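Local coordinates for Lmo0547 protein (Listeria monocytogenes, PDB 4R9N) that probably acts as a transcriptional regulator of the SorC family, sensing a sugar effector through this putative sugar-binding domain and controlling DNA binding, at residues Ser153-His158 / Lys178-Asp183; Arg187-Asp192 / Leu231-Asn236; Glu211-Pro216 / Ala237-Val242. One frame throughout, in Å; residues are numbered along the deposited sequence.

Contact 1 of 3, residues Ser153-His158 / Lys178-Asp183; sequences SSPYNH and KDVVGD
Pro155 lies over one face of the Tyr156 ring, its CG 3.6 Å above the plane and over the ring centre, while across the contact Pro155 CG meets Val180 CG1 obliquely at 4.1 Å. With CG beside the backbone N (chi1 -55°), Tyr156 extends its ring toward Val180 and ends in a hydrogen bond, Tyr156 OH donating to Val180 O at 2.7 Å. That carbonyl is in the ring plane, at its edge, but the hydroxyl stands 39° out of the carbonyl plane. Further along, a single antiparallel hydrogen-bonded bridge joins Ser153 and Asp183. Ser153 N reaches Asp183 O at 2.9 Å in the carbonyl plane and nearly straight (170°); the return bond, Asp183 N to Ser153 O at 2.8 Å, arrives from above the plane. Between bridge and tyrosine, a water accepts from Ser154 OG and donates to Val181 O. Leu175 of helix 169-177 and Phe188 of strand 187-190 pack against both Pro155 and Val180. Asp179 at positive phi ends helix 169-177 in a Schellman motif, and Val181 with Gly182 forms a classic beta bulge opposite Phe189. The loop after strand 147-151 thus adds one isolated antiparallel bridge, at Asp183, to the two-stranded hairpin 180-184/187-190.

Contact 2 of 3, residues Arg187-Asp192 / Leu231-Asn236; sequences RFFTAD and LVAALN
Strand 187-190 and helix 231-236 run almost at right angles, 83° between their directions, with axes 9.4 Å apart at closest approach and Ala191 and Ala233 the nearest pair by CA. Phe189 carries the apolar part. Its CG occupies the crowded position between the backbone N and the carbonyl carbon (chi1 55°), and from there the far end of the ring reaches the helix. Phe189 CE2 lies 3.9 Å from Ala233 CB, which sits at the ring edge near its plane, while Phe189 CZ is 4.0 Å from Ala234 CB, approached obliquely. Two successive helix methyls thus receive one ring, and the short alanine side chains let it come close to the helix backbone. The Ala191 carbonyl also packs here, Ala191 O lying 3.6 Å from Ala233 CB.

The polar part lies where the strand gives way to a turn: a water donates to Ala191 O at 2.6 Å and to Ala233 O at 2.8 Å, bridging the backbones. Thr190 OG1 spans the turn, donating to Asp192 OD1 at 2.6 Å from above the carboxylate plane; Lys194 O is a second partner of this hydroxyl, so its single proton is probably shared. Asp192 OD1 also accepts from Lys194 N. Val181 of strand 180-184 touches both Phe189 and Ala233, and Leu209 meets the ring. This is a two-stranded antiparallel hairpin laid across a helix of a Rossmann-like alpha/beta domain.

Contact 3 of 3, residues Glu211-Pro216 / Ala237-Val242; sequences ELKNIP and AGLIDV
Van der Waals packing centres on Lys213, whose aliphatic chain runs past the turn after helix 228-236. Its CG is anti to the backbone N (chi1 -157°), the chain stays extended to CE and bends only at chi4. Lys213 CE comes 3.2 Å from Ala237 O and Lys213 CG 3.7 Å from Gly238 O, so methylenes lie against carbonyl oxygens. Lys213 CB meets Leu239 CD2 at 4.2 Å, and Leu212 CD2 touches Leu239 O at 4.1 Å.

Polar links between the segments run through water. One water lies within bonding distance of Leu212 O and, more weakly, Leu239 O, a second of Ile215 O and Asp241 OD2 (2.5 Å each); each has more acceptors in reach than protons, so its bonds cannot all form at once. Pro216 O approaches Asp241 OD2 at 3.2 Å, but both are acceptors; that carboxylate oxygen takes a hydrogen bond from Val218 N.

Gly238, at positive phi, ends helix 228-236 in a Schellman motif. The contact joins two connections leading into neighbouring parallel strands, 217-221 and 242-246. Leu212 packs on Val218 and on Val150 of strand 147-151, Ile215 on Ala148, and Ile240 on Ala220 and helix 228-236.

Along the chain contact 1 closes before the others open, whereas contacts 2 and 3 interleave, their segments alternating. Contacts 1 and 2, with centres 10 Å apart, share the hairpin of strands 180-184 and 187-190, where Val181 N to Phe189 O and Gly182 O to Phe189 N are probable hydrogen bonds. Helix 228-236 and the loop after it connect contacts 2 and 3, whose centres are 12 Å apart; Ala234 CB packs on Ile240 CD1 there. Contacts 1 and 3 do not touch, their nearest atoms being about 8 Å apart. In space, then, the hairpin packs beside helix 228-236, which leads by its loop into strand 242-246 of the Rossmann-like parallel sheet.

Contact 1 of 3, residues Ser153-His158 / Lys178-Asp183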
ATOM      1  N   SER A 153       6.443  -3.510  -0.459  1.00 23.71           N
ATOM      2  CA  SER A 153       7.820  -3.407   0.004  1.00 26.57           C
ATOM      3  C   SER A 153       8.462  -4.768   0.161  1.00 26.80           C
ATOM      4  O   SER A 153       7.825  -5.791  -0.002  1.00 23.15           O
ATOM      5  CB  SER A 153       7.860  -2.619   1.317  1.00 31.40           C
ATOM      6  OG  SER A 153       9.229  -2.372   1.652  1.00 41.06           O
ATOM      7  N   SER A 154       9.761  -4.756   0.416  1.00 28.03           N
ATOM      8  CA  SER A 154      10.523  -5.973   0.616  1.00 29.76           C
ATOM      9  C   SER A 154      11.129  -5.738   1.971  1.00 28.94           C
ATOM     10  O   SER A 154      11.697  -4.675   2.177  1.00 32.00           O
ATOM     11  CB  SER A 154      11.611  -6.108  -0.449  1.00 34.03           C
ATOM     12  OG  SER A 154      12.555  -7.100  -0.078  1.00 35.22           O
ATOM     13  N   PRO A 155      11.041  -6.721   2.888  1.00 27.76           N
ATOM     14  CA  PRO A 155      11.615  -6.520   4.194  1.00 30.75           C
ATOM     15  C   PRO A 155      13.141  -6.594   4.229  1.00 31.98           C
ATOM     16  O   PRO A 155      13.675  -6.446   5.287  1.00 35.42           O
ATOM     17  CB  PRO A 155      11.072  -7.700   4.995  1.00 30.55           C
ATOM     18  CG  PRO A 155      10.961  -8.800   3.995  1.00 29.03           C
ATOM     19  CD  PRO A 155      10.476  -8.077   2.756  1.00 28.76           C
ATOM     20  N   TYR A 156      13.809  -6.807   3.099  1.00 31.76           N
ATOM     21  CA  TYR A 156      15.234  -7.140   3.084  1.00 33.21           C
ATOM     22  C   TYR A 156      16.093  -5.961   2.627  1.00 40.09           C
ATOM     23  O   TYR A 156      15.583  -4.915   2.253  1.00 36.21           O
ATOM     24  CB  TYR A 156      15.468  -8.335   2.162  1.00 31.52           C
ATOM     25  CG  TYR A 156      14.636  -9.540   2.506  1.00 29.83           C
ATOM     26  CD1 TYR A 156      14.640 -10.077   3.830  1.00 29.45           C
ATOM     27  CD2 TYR A 156      13.786 -10.118   1.560  1.00 28.95           C
ATOM     28  CE1 TYR A 156      13.839 -11.177   4.162  1.00 27.63           C
ATOM     29  CE2 TYR A 156      12.991 -11.232   1.889  1.00 28.14           C
ATOM     30  CZ  TYR A 156      13.033 -11.765   3.200  1.00 28.34           C
ATOM     31  OH  TYR A 156      12.226 -12.857   3.529  1.00 25.94           O
ATOM     32  N   ASN A 157      17.406  -6.137   2.666  1.00 46.33           N
ATOM     33  CA  ASN A 157      18.343  -5.050   2.285  1.00 59.02           C
ATOM     34  C   ASN A 157      17.970  -3.655   2.833  1.00 59.89           C
ATOM     35  O   ASN A 157      17.722  -2.719   2.073  1.00 60.13           O
ATOM     36  CB  ASN A 157      18.615  -4.988   0.748  1.00 64.01           C
ATOM     37  CG  ASN A 157      17.635  -5.809  -0.082  1.00 65.24           C
ATOM     38  OD1 ASN A 157      17.887  -6.986  -0.366  1.00 70.36           O
ATOM     39  ND2 ASN A 157      16.531  -5.186  -0.504  1.00 64.02           N
ATOM     40  N   HIS A 158      17.929  -3.553   4.162  1.00 63.84           N
ATOM     41  CA  HIS A 158      17.758  -2.280   4.895  1.00 67.59           C
ATOM     42  C   HIS A 158      16.522  -1.443   4.494  1.00 63.21           C
ATOM     43  O   HIS A 158      16.629  -0.312   4.025  1.00 61.63           O
ATOM     44  CB  HIS A 158      19.073  -1.467   4.870  1.00 72.37           C
ATOM     45  CG  HIS A 158      20.221  -2.183   5.524  1.00 78.28           C
ATOM     46  ND1 HIS A 158      20.103  -2.810   6.750  1.00 80.46           N
ATOM     47  CD2 HIS A 158      21.499  -2.392   5.120  1.00 81.97           C
ATOM     48  CE1 HIS A 158      21.259  -3.366   7.075  1.00 83.05           C
ATOM     49  NE2 HIS A 158      22.124  -3.123   6.105  1.00 84.77           N
ATOM     50  N   LYS A 178      10.924 -18.421   6.383  1.00 27.25           N
ATOM     51  CA  LYS A 178       9.544 -18.693   5.920  1.00 26.51           C
ATOM     52  C   LYS A 178       9.302 -18.340   4.442  1.00 25.54           C
ATOM     53  O   LYS A 178       8.168 -18.314   3.979  1.00 26.24           O
ATOM     54  CB  LYS A 178       8.571 -17.984   6.823  1.00 25.66           C
ATOM     55  CG  LYS A 178       8.475 -18.502   8.267  1.00 28.51           C
ATOM     56  CD  LYS A 178       7.749 -19.822   8.365  1.00 29.44           C
ATOM     57  CE  LYS A 178       7.761 -20.375   9.796  1.00 28.43           C
ATOM     58  NZ  LYS A 178       6.919 -19.642  10.821  1.00 27.86           N
ATOM     59  N   ASP A 179      10.365 -18.043   3.728  1.00 26.32           N
ATOM     60  CA  ASP A 179      10.320 -17.790   2.276  1.00 28.27           C
ATOM     61  C   ASP A 179       9.461 -16.606   1.898  1.00 24.30           C
ATOM     62  O   ASP A 179       8.813 -16.543   0.826  1.00 24.13           O
ATOM     63  CB  ASP A 179       9.923 -19.053   1.491  1.00 30.18           C
ATOM     64  CG  ASP A 179      10.839 -20.226   1.787  1.00 35.24           C
ATOM     65  OD1 ASP A 179      12.087 -20.050   1.733  1.00 35.07           O
ATOM     66  OD2 ASP A 179      10.298 -21.314   2.089  1.00 38.57           O
ATOM     67  N   VAL A 180       9.436 -15.626   2.779  1.00 22.70           N
ATOM     68  CA  VAL A 180       8.767 -14.351   2.478  1.00 20.95           C
ATOM     69  C   VAL A 180       9.472 -13.572   1.370  1.00 21.66           C
ATOM     70  O   VAL A 180      10.701 -13.507   1.337  1.00 24.35           O
ATOM     71  CB  VAL A 180       8.701 -13.526   3.795  1.00 21.22           C
ATOM     72  CG1 VAL A 180       8.437 -12.059   3.527  1.00 22.07           C
ATOM     73  CG2 VAL A 180       7.631 -14.083   4.679  1.00 20.99           C
ATOM     74  N   VAL A 181       8.697 -13.040   0.429  1.00 21.47           N
ATOM     75  CA  VAL A 181       9.239 -12.214  -0.648  1.00 22.65           C
ATOM     76  C   VAL A 181       8.817 -10.759  -0.629  1.00 22.41           C
ATOM     77  O   VAL A 181       9.445  -9.935  -1.263  1.00 23.88           O
ATOM     78  CB  VAL A 181       8.938 -12.799  -2.035  1.00 23.27           C
ATOM     79  CG1 VAL A 181       9.502 -14.196  -2.114  1.00 24.69           C
ATOM     80  CG2 VAL A 181       7.462 -12.765  -2.363  1.00 24.33           C
ATOM     81  N   GLY A 182       7.742 -10.424   0.086  1.00 21.19           N
ATOM     82  CA  GLY A 182       7.328  -9.018   0.131  1.00 21.41           C
ATOM     83  C   GLY A 182       6.331  -8.738   1.229  1.00 19.98           C
ATOM     84  O   GLY A 182       5.900  -9.639   1.978  1.00 19.57           O
ATOM     85  N   ASP A 183       5.958  -7.474   1.340  1.00 19.58           N
ATOM     86  CA  ASP A 183       4.851  -7.099   2.232  1.00 21.04           C
ATOM     87  C   ASP A 183       3.977  -6.002   1.636  1.00 17.96           C
ATOM     88  O   ASP A 183       4.433  -5.202   0.869  1.00 18.31           O
ATOM     89  CB  ASP A 183       5.308  -6.733   3.632  1.00 25.54           C
ATOM     90  CG  ASP A 183       6.261  -5.579   3.682  1.00 34.15           C
ATOM     91  OD1 ASP A 183       7.456  -5.766   3.337  1.00 39.60           O
ATOM     92  OD2 ASP A 183       5.859  -4.491   4.185  1.00 39.24           O
TER
HETATM   93  O   HOH W   1      11.902  -9.582  -1.864  1.00 33.67           O

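Contact 2 of 3, residues Arg187-Asp192 / Leu231-Asn236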
ATOM      1  N   ARG A 187       1.585  -7.015   5.903  1.00 16.68           N
ATOM      2  CA  ARG A 187       1.341  -8.455   5.815  1.00 17.69           C
ATOM      3  C   ARG A 187       2.391  -9.031   4.830  1.00 17.51           C
ATOM      4  O   ARG A 187       2.495  -8.544   3.710  1.00 18.93           O
ATOM      5  CB  ARG A 187      -0.044  -8.771   5.309  1.00 17.04           C
ATOM      6  CG  ARG A 187      -1.146  -8.241   6.154  1.00 18.40           C
ATOM      7  CD  ARG A 187      -1.121  -8.748   7.595  1.00 19.98           C
ATOM      8  NE  ARG A 187      -2.295  -8.296   8.327  1.00 20.87           N
ATOM      9  CZ  ARG A 187      -3.254  -9.077   8.834  1.00 21.82           C
ATOM     10  NH1 ARG A 187      -3.255 -10.430   8.688  1.00 21.78           N
ATOM     11  NH2 ARG A 187      -4.244  -8.484   9.457  1.00 19.51           N
ATOM     12  N   PHE A 188       3.143 -10.023   5.296  1.00 16.50           N
ATOM     13  CA  PHE A 188       4.332 -10.602   4.634  1.00 17.76           C
ATOM     14  C   PHE A 188       3.931 -11.834   3.892  1.00 18.50           C
ATOM     15  O   PHE A 188       3.347 -12.735   4.493  1.00 20.07           O
ATOM     16  CB  PHE A 188       5.329 -10.917   5.735  1.00 19.92           C
ATOM     17  CG  PHE A 188       5.852  -9.689   6.355  1.00 20.84           C
ATOM     18  CD1 PHE A 188       6.893  -8.988   5.756  1.00 22.93           C
ATOM     19  CD2 PHE A 188       5.278  -9.169   7.524  1.00 24.43           C
ATOM     20  CE1 PHE A 188       7.372  -7.806   6.294  1.00 22.93           C
ATOM     21  CE2 PHE A 188       5.745  -7.980   8.040  1.00 23.69           C
ATOM     22  CZ  PHE A 188       6.789  -7.309   7.438  1.00 24.88           C
ATOM     23  N   PHE A 189       4.169 -11.865   2.589  1.00 17.64           N
ATOM     24  CA  PHE A 189       3.692 -12.923   1.735  1.00 18.62           C
ATOM     25  C   PHE A 189       4.833 -13.659   1.051  1.00 19.36           C
ATOM     26  O   PHE A 189       5.935 -13.162   0.862  1.00 20.28           O
ATOM     27  CB  PHE A 189       2.667 -12.405   0.693  1.00 18.71           C
ATOM     28  CG  PHE A 189       3.171 -11.265  -0.141  1.00 19.32           C
ATOM     29  CD1 PHE A 189       2.949  -9.934   0.264  1.00 19.53           C
ATOM     30  CD2 PHE A 189       3.859 -11.492  -1.316  1.00 20.77           C
ATOM     31  CE1 PHE A 189       3.349  -8.852  -0.558  1.00 18.79           C
ATOM     32  CE2 PHE A 189       4.293 -10.425  -2.116  1.00 21.21           C
ATOM     33  CZ  PHE A 189       4.009  -9.084  -1.750  1.00 19.66           C
ATOM     34  N   THR A 190       4.548 -14.916   0.772  1.00 22.18           N
ATOM     35  CA  THR A 190       5.398 -15.788  -0.002  1.00 24.53           C
ATOM     36  C   THR A 190       5.217 -15.558  -1.499  1.00 25.59           C
ATOM     37  O   THR A 190       4.418 -14.732  -1.909  1.00 22.50           O
ATOM     38  CB  THR A 190       5.097 -17.256   0.356  1.00 26.58           C
ATOM     39  OG1 THR A 190       3.688 -17.482   0.327  1.00 26.81           O
ATOM     40  CG2 THR A 190       5.594 -17.553   1.785  1.00 29.53           C
ATOM     41  N   ALA A 191       5.950 -16.322  -2.316  1.00 26.68           N
ATOM     42  CA  ALA A 191       5.927 -16.155  -3.754  1.00 29.05           C
ATOM     43  C   ALA A 191       4.537 -16.319  -4.360  1.00 27.94           C
ATOM     44  O   ALA A 191       4.256 -15.795  -5.428  1.00 31.20           O
ATOM     45  CB  ALA A 191       6.901 -17.125  -4.409  1.00 31.44           C
ATOM     46  N   ASP A 192       3.667 -17.049  -3.721  1.00 28.25           N
ATOM     47  CA  ASP A 192       2.327 -17.241  -4.260  1.00 30.02           C
ATOM     48  C   ASP A 192       1.387 -16.132  -3.872  1.00 30.03           C
ATOM     49  O   ASP A 192       0.193 -16.232  -4.082  1.00 29.27           O
ATOM     50  CB  ASP A 192       1.768 -18.609  -3.845  1.00 34.18           C
ATOM     51  CG  ASP A 192       1.685 -18.792  -2.358  1.00 36.67           C
ATOM     52  OD1 ASP A 192       2.048 -17.845  -1.607  1.00 33.92           O
ATOM     53  OD2 ASP A 192       1.258 -19.918  -1.945  1.00 39.15           O
ATOM     54  N   LEU A 231       6.837  -7.141  -5.953  1.00 21.53           N
ATOM     55  CA  LEU A 231       5.766  -6.643  -6.841  1.00 22.54           C
ATOM     56  C   LEU A 231       5.202  -7.685  -7.777  1.00 22.60           C
ATOM     57  O   LEU A 231       3.946  -7.857  -7.969  1.00 21.21           O
ATOM     58  CB  LEU A 231       6.322  -5.455  -7.598  1.00 21.76           C
ATOM     59  CG  LEU A 231       5.378  -4.755  -8.539  1.00 23.37           C
ATOM     60  CD1 LEU A 231       4.138  -4.306  -7.797  1.00 23.30           C
ATOM     61  CD2 LEU A 231       6.118  -3.561  -9.106  1.00 24.26           C
ATOM     62  N   VAL A 232       6.121  -8.427  -8.361  1.00 25.95           N
ATOM     63  CA  VAL A 232       5.716  -9.489  -9.271  1.00 28.11           C
ATOM     64  C   VAL A 232       4.890 -10.545  -8.595  1.00 26.31           C
ATOM     65  O   VAL A 232       3.844 -10.963  -9.115  1.00 27.54           O
ATOM     66  CB  VAL A 232       6.901 -10.099 -10.035  1.00 33.06           C
ATOM     67  CG1 VAL A 232       6.490 -11.406 -10.720  1.00 35.98           C
ATOM     68  CG2 VAL A 232       7.394  -9.098 -11.072  1.00 35.45           C
ATOM     69  N   ALA A 233       5.271 -10.937  -7.387  1.00 26.21           N
ATOM     70  CA  ALA A 233       4.463 -11.880  -6.668  1.00 26.22           C
ATOM     71  C   ALA A 233       3.077 -11.331  -6.343  1.00 24.71           C
ATOM     72  O   ALA A 233       2.060 -12.053  -6.421  1.00 23.77           O
ATOM     73  CB  ALA A 233       5.198 -12.324  -5.388  1.00 26.68           C
ATOM     74  N   ALA A 234       3.011 -10.071  -5.923  1.00 22.37           N
ATOM     75  CA  ALA A 234       1.735  -9.500  -5.617  1.00 22.66           C
ATOM     76  C   ALA A 234       0.800  -9.433  -6.830  1.00 21.29           C
ATOM     77  O   ALA A 234      -0.420  -9.670  -6.722  1.00 21.72           O
ATOM     78  CB  ALA A 234       1.934  -8.109  -5.014  1.00 22.23           C
ATOM     79  N   LEU A 235       1.370  -9.046  -7.936  1.00 22.28           N
ATOM     80  CA  LEU A 235       0.640  -8.899  -9.205  1.00 24.91           C
ATOM     81  C   LEU A 235       0.137 -10.242  -9.697  1.00 28.08           C
ATOM     82  O   LEU A 235      -1.036 -10.355 -10.034  1.00 26.33           O
ATOM     83  CB  LEU A 235       1.500  -8.288 -10.301  1.00 24.98           C
ATOM     84  CG  LEU A 235       1.797  -6.814 -10.163  1.00 25.17           C
ATOM     85  CD1 LEU A 235       2.922  -6.366 -11.074  1.00 27.36           C
ATOM     86  CD2 LEU A 235       0.528  -5.985 -10.359  1.00 26.10           C
ATOM     87  N   ASN A 236       0.994 -11.261  -9.628  1.00 29.98           N
ATOM     88  CA  ASN A 236       0.589 -12.650 -10.006  1.00 34.42           C
ATOM     89  C   ASN A 236      -0.540 -13.244  -9.160  1.00 35.00           C
ATOM     90  O   ASN A 236      -1.388 -13.996  -9.688  1.00 33.28           O
ATOM     91  CB  ASN A 236       1.809 -13.602  -9.984  1.00 38.08           C
ATOM     92  CG  ASN A 236       2.808 -13.286 -11.099  1.00 44.39           C
ATOM     93  OD1 ASN A 236       2.465 -12.649 -12.094  1.00 43.88           O
ATOM     94  ND2 ASN A 236       4.041 -13.729 -10.931  1.00 51.93           N
TER
HETATM   95  O   HOH W   2       2.204 -14.799  -6.742  1.00 27.93           O

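Contact 3 of 3, residues Glu211-Pro216 / Ala237-Val242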
ATOM      1  N   GLU A 211      -8.555  -9.892   2.674  1.00 20.50           N
ATOM      2  CA  GLU A 211      -9.458  -8.756   2.706  1.00 18.93           C
ATOM      3  C   GLU A 211      -9.144  -7.762   1.613  1.00 19.86           C
ATOM      4  O   GLU A 211     -10.033  -7.232   1.011  1.00 19.21           O
ATOM      5  CB  GLU A 211      -9.434  -8.097   4.033  1.00 20.73           C
ATOM      6  CG  GLU A 211     -10.168  -8.940   5.073  1.00 23.19           C
ATOM      7  CD  GLU A 211      -9.813  -8.659   6.512  1.00 25.78           C
ATOM      8  OE1 GLU A 211      -8.998  -7.753   6.818  1.00 23.28           O
ATOM      9  OE2 GLU A 211     -10.349  -9.440   7.351  1.00 29.60           O
ATOM     10  N   LEU A 212      -7.855  -7.503   1.370  1.00 18.84           N
ATOM     11  CA  LEU A 212      -7.455  -6.596   0.342  0.60 18.64           C
ATOM     12  C   LEU A 212      -7.896  -7.103  -1.039  1.00 21.80           C
ATOM     13  O   LEU A 212      -8.327  -6.317  -1.895  1.00 20.78           O
ATOM     14  CB  LEU A 212      -5.930  -6.405   0.372  0.60 18.14           C
ATOM     15  CG  LEU A 212      -5.296  -5.438  -0.636  0.60 16.54           C
ATOM     16  CD1 LEU A 212      -5.608  -4.001  -0.254  0.60 17.33           C
ATOM     17  CD2 LEU A 212      -3.795  -5.679  -0.761  0.60 17.56           C
ATOM     18  N   LYS A 213      -7.790  -8.407  -1.252  1.00 23.01           N
ATOM     19  CA  LYS A 213      -8.164  -8.980  -2.504  1.00 27.24           C
ATOM     20  C   LYS A 213      -9.677  -8.798  -2.793  1.00 27.31           C
ATOM     21  O   LYS A 213     -10.072  -8.762  -3.936  1.00 28.72           O
ATOM     22  CB  LYS A 213      -7.763 -10.454  -2.526  1.00 34.45           C
ATOM     23  CG  LYS A 213      -7.599 -10.990  -3.926  1.00 43.81           C
ATOM     24  CD  LYS A 213      -7.055 -12.410  -3.940  1.00 51.96           C
ATOM     25  CE  LYS A 213      -6.907 -12.900  -5.387  1.00 58.74           C
ATOM     26  NZ  LYS A 213      -8.202 -12.897  -6.130  1.00 61.67           N
ATOM     27  N   ASN A 214     -10.491  -8.604  -1.783  1.00 23.97           N
ATOM     28  CA  ASN A 214     -11.899  -8.377  -1.965  0.70 25.97           C
ATOM     29  C   ASN A 214     -12.280  -6.908  -2.236  1.00 24.58           C
ATOM     30  O   ASN A 214     -13.417  -6.612  -2.566  1.00 24.81           O
ATOM     31  CB  ASN A 214     -12.665  -8.919  -0.780  0.70 27.97           C
ATOM     32  CG  ASN A 214     -12.797 -10.423  -0.812  0.70 34.13           C
ATOM     33  OD1 ASN A 214     -12.850 -11.059  -1.887  0.70 35.99           O
ATOM     34  ND2 ASN A 214     -12.890 -11.004   0.364  0.70 34.01           N
ATOM     35  N   ILE A 215     -11.342  -5.997  -2.113  1.00 20.90           N
ATOM     36  CA  ILE A 215     -11.634  -4.588  -2.391  1.00 19.41           C
ATOM     37  C   ILE A 215     -11.698  -4.440  -3.925  1.00 20.22           C
ATOM     38  O   ILE A 215     -10.854  -4.976  -4.606  1.00 20.25           O
ATOM     39  CB  ILE A 215     -10.566  -3.669  -1.759  1.00 18.35           C
ATOM     40  CG1 ILE A 215     -10.729  -3.648  -0.240  1.00 17.94           C
ATOM     41  CG2 ILE A 215     -10.668  -2.244  -2.266  1.00 16.40           C
ATOM     42  CD1 ILE A 215      -9.588  -2.925   0.472  1.00 18.95           C
ATOM     43  N   PRO A 216     -12.717  -3.735  -4.451  1.00 20.79           N
ATOM     44  CA  PRO A 216     -12.909  -3.711  -5.910  1.00 22.74           C
ATOM     45  C   PRO A 216     -11.723  -3.167  -6.670  1.00 21.94           C
ATOM     46  O   PRO A 216     -11.400  -3.737  -7.749  1.00 19.57           O
ATOM     47  CB  PRO A 216     -14.135  -2.818  -6.105  1.00 23.83           C
ATOM     48  CG  PRO A 216     -14.906  -3.001  -4.863  1.00 23.61           C
ATOM     49  CD  PRO A 216     -13.903  -3.202  -3.755  1.00 22.03           C
ATOM     50  N   ALA A 237      -0.578 -12.875  -7.878  1.00 26.64           N
ATOM     51  CA  ALA A 237      -1.610 -13.309  -6.968  1.00 28.92           C
ATOM     52  C   ALA A 237      -2.911 -12.537  -7.091  1.00 29.93           C
ATOM     53  O   ALA A 237      -3.862 -12.819  -6.371  1.00 29.45           O
ATOM     54  CB  ALA A 237      -1.104 -13.184  -5.535  1.00 28.44           C
ATOM     55  N   GLY A 238      -2.963 -11.523  -7.951  1.00 29.93           N
ATOM     56  CA  GLY A 238      -4.184 -10.774  -8.126  1.00 29.87           C
ATOM     57  C   GLY A 238      -4.518  -9.873  -6.964  1.00 28.39           C
ATOM     58  O   GLY A 238      -5.681  -9.594  -6.702  1.00 29.89           O
ATOM     59  N   LEU A 239      -3.523  -9.438  -6.219  1.00 25.64           N
ATOM     60  CA  LEU A 239      -3.815  -8.560  -5.076  1.00 25.85           C
ATOM     61  C   LEU A 239      -4.064  -7.104  -5.524  1.00 25.86           C
ATOM     62  O   LEU A 239      -4.553  -6.307  -4.732  1.00 26.87           O
ATOM     63  CB  LEU A 239      -2.656  -8.525  -4.136  1.00 26.29           C
ATOM     64  CG  LEU A 239      -2.349  -9.873  -3.502  1.00 28.13           C
ATOM     65  CD1 LEU A 239      -1.096  -9.825  -2.634  1.00 27.69           C
ATOM     66  CD2 LEU A 239      -3.582 -10.302  -2.676  1.00 29.63           C
ATOM     67  N   ILE A 240      -3.657  -6.782  -6.754  1.00 24.29           N
ATOM     68  CA  ILE A 240      -3.544  -5.410  -7.240  1.00 23.19           C
ATOM     69  C   ILE A 240      -4.293  -5.306  -8.543  1.00 26.41           C
ATOM     70  O   ILE A 240      -4.132  -6.110  -9.453  1.00 28.77           O
ATOM     71  CB  ILE A 240      -2.081  -5.028  -7.507  1.00 23.70           C
ATOM     72  CG1 ILE A 240      -1.325  -4.946  -6.206  1.00 25.95           C
ATOM     73  CG2 ILE A 240      -1.956  -3.735  -8.339  1.00 24.23           C
ATOM     74  CD1 ILE A 240       0.170  -5.148  -6.383  1.00 30.14           C
ATOM     75  N   ASP A 241      -5.025  -4.226  -8.671  1.00 23.42           N
ATOM     76  CA  ASP A 241      -5.832  -3.915  -9.871  1.00 25.31           C
ATOM     77  C   ASP A 241      -5.237  -2.827 -10.752  1.00 22.16           C
ATOM     78  O   ASP A 241      -5.394  -2.863 -11.983  1.00 23.56           O
ATOM     79  CB  ASP A 241      -7.251  -3.553  -9.451  1.00 26.23           C
ATOM     80  CG  ASP A 241      -7.915  -4.672  -8.651  1.00 31.20           C
ATOM     81  OD1 ASP A 241      -8.037  -5.807  -9.232  1.00 36.97           O
ATOM     82  OD2 ASP A 241      -8.294  -4.457  -7.443  1.00 26.56           O
ATOM     83  N   VAL A 242      -4.548  -1.870 -10.141  1.00 20.12           N
ATOM     84  CA  VAL A 242      -4.036  -0.725 -10.841  1.00 19.46           C
ATOM     85  C   VAL A 242      -2.631  -0.513 -10.262  1.00 20.06           C
ATOM     86  O   VAL A 242      -2.413  -0.490  -8.992  1.00 17.76           O
ATOM     87  CB  VAL A 242      -4.903   0.541 -10.546  1.00 21.12           C
ATOM     88  CG1 VAL A 242      -4.257   1.791 -11.129  1.00 22.66           C
ATOM     89  CG2 VAL A 242      -6.365   0.362 -11.027  1.00 21.54           C
TER
HETATM   90  O   HOH W   3      -7.119  -6.771  -4.919  1.00 37.61           O
HETATM   91  O   HOH W   4      -9.293  -6.232  -6.038  1.00 32.69           O